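Local coordinates for SusD homolog (Bacteroides thetaiotaomicron VPI-5482, PDB 3IV0), which probably binds glycans at the outer membrane as a SusD-family lipoprotein, though its own ligand is not known, at residues A[283-288]-A[343-348]; A[348-351]-A[355-358]. All coordinates share one frame; numbering follows the deposited sequence.

Contact 1: A[283-288]-A[343-348]. With EDO (1,2-ethanediol), chain F.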
# COMPACT_ATOMS: atom_id res chain seq x y z
N LYS A 283 -6.67 -4.80 9.74
CA LYS A 283 -7.67 -4.48 8.73
C LYS A 283 -8.30 -3.14 9.09
O LYS A 283 -9.04 -3.03 10.08
CB LYS A 283 -8.73 -5.57 8.66
CG LYS A 283 -8.13 -6.88 8.14
CD LYS A 283 -9.17 -7.98 7.98
CE LYS A 283 -9.38 -8.73 9.27
NZ LYS A 283 -10.16 -10.01 9.04
N PHE A 284 -8.05 -2.15 8.25
CA PHE A 284 -8.62 -0.83 8.47
C PHE A 284 -10.10 -0.90 8.77
O PHE A 284 -10.61 -0.29 9.76
CB PHE A 284 -8.38 0.02 7.21
CG PHE A 284 -9.00 1.40 7.24
CD1 PHE A 284 -8.32 2.44 7.83
CD2 PHE A 284 -10.23 1.65 6.67
CE1 PHE A 284 -8.84 3.73 7.84
CE2 PHE A 284 -10.75 2.95 6.69
CZ PHE A 284 -10.04 3.96 7.31
N SER A 285 -10.83 -1.66 7.97
CA SER A 285 -12.27 -1.78 8.14
C SER A 285 -12.64 -2.17 9.59
O SER A 285 -13.62 -1.63 10.16
CB SER A 285 -12.83 -2.77 7.14
OG SER A 285 -14.26 -2.74 7.14
N ASP A 286 -11.91 -3.11 10.19
CA ASP A 286 -12.22 -3.59 11.53
C ASP A 286 -11.87 -2.60 12.60
O ASP A 286 -12.27 -2.77 13.76
CB ASP A 286 -11.61 -4.97 11.80
CG ASP A 286 -12.36 -6.09 11.09
OD1 ASP A 286 -13.56 -5.95 10.80
OD2 ASP A 286 -11.76 -7.18 10.89
N ASN A 287 -11.13 -1.55 12.24
CA ASN A 287 -10.81 -0.51 13.18
C ASN A 287 -11.78 0.67 13.11
O ASN A 287 -11.79 1.50 14.04
CB ASN A 287 -9.36 -0.03 12.94
CG ASN A 287 -8.33 -1.08 13.31
OD1 ASN A 287 -8.50 -1.87 14.24
ND2 ASN A 287 -7.22 -1.08 12.57
N VAL A 288 -12.57 0.76 12.04
CA VAL A 288 -13.46 1.90 11.84
C VAL A 288 -14.92 1.47 11.73
O VAL A 288 -15.76 2.25 11.31
CB VAL A 288 -13.08 2.74 10.59
CG1 VAL A 288 -11.70 3.34 10.82
CG2 VAL A 288 -13.13 1.90 9.35
N LYS A 343 -17.09 1.47 3.70
CA LYS A 343 -16.47 1.30 2.38
C LYS A 343 -16.08 -0.15 2.10
O LYS A 343 -16.27 -0.62 1.01
CB LYS A 343 -15.20 2.17 2.31
CG LYS A 343 -14.36 2.00 1.04
CD LYS A 343 -13.23 2.99 0.99
CE LYS A 343 -12.33 2.70 -0.21
NZ LYS A 343 -11.20 3.66 -0.31
N PHE A 344 -15.51 -0.84 3.08
CA PHE A 344 -14.92 -2.15 2.84
C PHE A 344 -15.80 -3.32 3.24
O PHE A 344 -15.34 -4.46 3.29
CB PHE A 344 -13.60 -2.25 3.60
CG PHE A 344 -12.58 -1.22 3.16
CD1 PHE A 344 -11.75 -1.48 2.10
CD2 PHE A 344 -12.45 -0.02 3.81
CE1 PHE A 344 -10.85 -0.52 1.66
CE2 PHE A 344 -11.55 0.94 3.42
CZ PHE A 344 -10.74 0.70 2.34
N TRP A 345 -17.04 -3.07 3.66
CA TRP A 345 -17.81 -4.16 4.26
C TRP A 345 -18.01 -5.34 3.33
O TRP A 345 -18.57 -5.24 2.25
CB TRP A 345 -19.15 -3.66 4.81
CG TRP A 345 -19.01 -2.84 6.03
CD1 TRP A 345 -17.87 -2.55 6.71
CD2 TRP A 345 -20.07 -2.24 6.76
NE1 TRP A 345 -18.14 -1.76 7.79
CE2 TRP A 345 -19.50 -1.57 7.86
CE3 TRP A 345 -21.45 -2.21 6.59
CZ2 TRP A 345 -20.27 -0.84 8.79
CZ3 TRP A 345 -22.22 -1.50 7.52
CH2 TRP A 345 -21.63 -0.84 8.60
N ASN A 346 -17.51 -6.46 3.81
CA ASN A 346 -17.69 -7.80 3.29
C ASN A 346 -17.62 -8.67 4.53
O ASN A 346 -16.58 -9.20 4.93
CB ASN A 346 -16.61 -8.17 2.30
CG ASN A 346 -16.97 -7.77 0.88
OD1 ASN A 346 -18.02 -8.20 0.37
ND2 ASN A 346 -16.16 -6.90 0.27
N ILE A 347 -18.76 -8.79 5.19
CA ILE A 347 -18.80 -9.29 6.54
C ILE A 347 -18.83 -10.82 6.56
O ILE A 347 -19.49 -11.43 5.72
CB ILE A 347 -20.05 -8.72 7.24
CG1 ILE A 347 -19.97 -7.19 7.35
CG2 ILE A 347 -20.20 -9.34 8.61
CD1 ILE A 347 -21.35 -6.50 7.38
N ASP A 348 -18.09 -11.44 7.48
CA ASP A 348 -18.10 -12.89 7.58
C ASP A 348 -17.66 -13.29 8.97
O ASP A 348 -17.17 -12.48 9.74
CB ASP A 348 -17.19 -13.48 6.51
CG ASP A 348 -17.48 -14.94 6.20
OD1 ASP A 348 -18.38 -15.53 6.83
OD2 ASP A 348 -16.78 -15.48 5.31
C1 EDO F . -11.07 -4.81 15.44
O1 EDO F . -12.28 -4.52 16.08
C2 EDO F . -9.81 -4.09 15.92
O2 EDO F . -10.09 -2.84 16.52
O HOH W 1 -15.25 -0.32 5.98

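Contact 2: A[348-351]-A[355-358]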
# COMPACT_ATOMS: atom_id res chain seq x y z
N ASP A 348 -18.09 -11.44 7.48
CA ASP A 348 -18.10 -12.89 7.58
C ASP A 348 -17.66 -13.29 8.97
O ASP A 348 -17.17 -12.48 9.74
CB ASP A 348 -17.19 -13.48 6.51
CG ASP A 348 -17.48 -14.94 6.20
OD1 ASP A 348 -18.38 -15.53 6.83
OD2 ASP A 348 -16.78 -15.48 5.31
N THR A 349 -17.91 -14.55 9.30
CA THR A 349 -17.50 -15.08 10.59
C THR A 349 -16.49 -16.20 10.42
O THR A 349 -16.45 -16.86 9.38
CB THR A 349 -18.71 -15.61 11.34
OG1 THR A 349 -19.30 -16.66 10.57
CG2 THR A 349 -19.72 -14.50 11.54
N TYR A 350 -15.65 -16.40 11.42
CA TYR A 350 -14.73 -17.53 11.41
C TYR A 350 -14.47 -18.02 12.83
O TYR A 350 -14.91 -17.40 13.81
CB TYR A 350 -13.42 -17.15 10.72
CG TYR A 350 -12.68 -16.00 11.35
CD1 TYR A 350 -12.93 -14.68 10.97
CD2 TYR A 350 -11.75 -16.24 12.34
CE1 TYR A 350 -12.25 -13.64 11.56
CE2 TYR A 350 -11.07 -15.21 12.93
CZ TYR A 350 -11.31 -13.91 12.54
OH TYR A 350 -10.61 -12.90 13.15
N GLY A 351 -13.75 -19.14 12.94
CA GLY A 351 -13.42 -19.71 14.24
C GLY A 351 -14.67 -19.92 15.06
O GLY A 351 -15.67 -20.43 14.55
N ILE A 355 -16.39 -12.27 14.27
CA ILE A 355 -16.86 -11.53 13.11
C ILE A 355 -15.76 -10.61 12.58
O ILE A 355 -15.10 -9.94 13.35
CB ILE A 355 -18.09 -10.67 13.46
CG1 ILE A 355 -19.20 -11.52 14.09
CG2 ILE A 355 -18.63 -9.97 12.22
CD1 ILE A 355 -20.34 -10.67 14.61
N THR A 356 -15.60 -10.59 11.26
CA THR A 356 -14.83 -9.51 10.63
C THR A 356 -15.73 -8.75 9.69
O THR A 356 -16.60 -9.30 9.02
CB THR A 356 -13.59 -10.04 9.85
OG1 THR A 356 -12.88 -8.95 9.24
CG2 THR A 356 -13.98 -11.00 8.78
N SER A 357 -15.46 -7.46 9.61
CA SER A 357 -16.17 -6.63 8.66
C SER A 357 -15.60 -6.68 7.26
O SER A 357 -16.20 -6.13 6.34
CB SER A 357 -16.23 -5.17 9.13
OG SER A 357 -14.94 -4.55 9.05
N ASN A 358 -14.42 -7.29 7.11
CA ASN A 358 -13.79 -7.35 5.82
C ASN A 358 -13.03 -8.66 5.61
O ASN A 358 -11.86 -8.78 5.97
CB ASN A 358 -12.89 -6.13 5.59
CG ASN A 358 -12.34 -6.10 4.17
OD1 ASN A 358 -12.67 -6.96 3.36
ND2 ASN A 358 -11.55 -5.08 3.84

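Contact 1: A[283-288]-A[343-348]
Phe284 and Phe344 meet ring against ring, and the two side chains cross at about a right angle. Their planes are turned 72° to each other and the centroids stand 5.8 Å apart. The touch is at one corner, Phe284 CD2 to Phe344 CE2 at 3.6 Å. Phe284 holds CG anti to its backbone N (chi1 176°), which carries the ring out toward the loop. Val288 CG1 lies over one face of this ring.

Ser285 sits beside the phenylalanine pair. Its OG lies 3.6 Å from Phe344 CB and, in the plane of the indole, at the edge of Trp345 by CD1. The same hydroxyl has Ser357 OG as hydrogen-bond partner, and Trp345 NE1 is bonded to Ser289 OG. A water joins the two sides: it lies 2.9 Å from Ser285 OG and accepts from Phe344 N at 3.0 Å. On the helical turn, a 1,2-ethanediol, probably from the crystallisation liquor, bonds weakly to Asp286 O and Asn287 OD1. This largely buried contact packs the short helix 284-287 against the loop before strand 348-350 of this SusD-family fold, with two phenylalanines and one bridging water between them.

Contact 2: A[348-351]-A[355-358]
Asp348 and Thr356 form an antiparallel hydrogen-bonded pair, and this is the tight part of the contact. Asp348 N donates to Thr356 O at 3.0 Å, and Thr356 N returns a bond to Asp348 O at 2.9 Å. Both bonds are close to straight, with angles at the hydrogen of 161° and 166°. Asp348 O also takes a CA-H...O contact from Ile355 CA at 3.5 Å.

The next pair, Thr349 with Ile355, is non-hydrogen-bonded, and its side chains meet more loosely. Thr349 CG2 comes no closer than 4.0 Å to Ile355 CG1, and Thr349 is exposed to solvent. On the other face, Thr356 CG2 meets the edge of the Tyr350 ring at CE1, near the ring plane, 4.2 Å away. Asp348 turns its carboxylate back on its own strand: OD1 accepts from Thr349 N at 2.7 Å, met from above the carboxylate plane.

Of the residues that touch, Thr356 is the buried one. With chi1 at 179°, OG1 lies anti to the backbone N and accepts from Asn358 N at 3.1 Å, an ST turn just after the strand. OG1 is also bonded to Asp286 OD2 and Lys283 NZ. A valine in its place would probably leave Asn358 N, Lys283 NZ and the Asp286 carboxylate each short of a partner and weaken the turn. The chemistry implies a small hairpin in which one pair of backbone bonds joins these two segments, with its polar anchor on the protein side at Thr356 and mostly weak apolar contacts near solvent.

In the fold
After a long run of mostly helical chain from the N terminus comes the short helix 284-287. The chain then runs through strand 300-302 and helices 304-310 and 318-323 before returning at 343-348. Contact 1 closes this long loop, with 54 residues between its segments. Contact 2 closes a much shorter one, the hairpin of strands 348-350 and 354-356. The two neither nest nor cross: they follow in series and share Asp348. The centres of contact 1 and contact 2 lie about 9 Å apart. The second strand and the turn after it fold back on the first segment, where Asp286 OD1 approaches Ser357 OG at 2.6 Å. Helix 284-287, the incoming loop and the hairpin are thus tied into one unit.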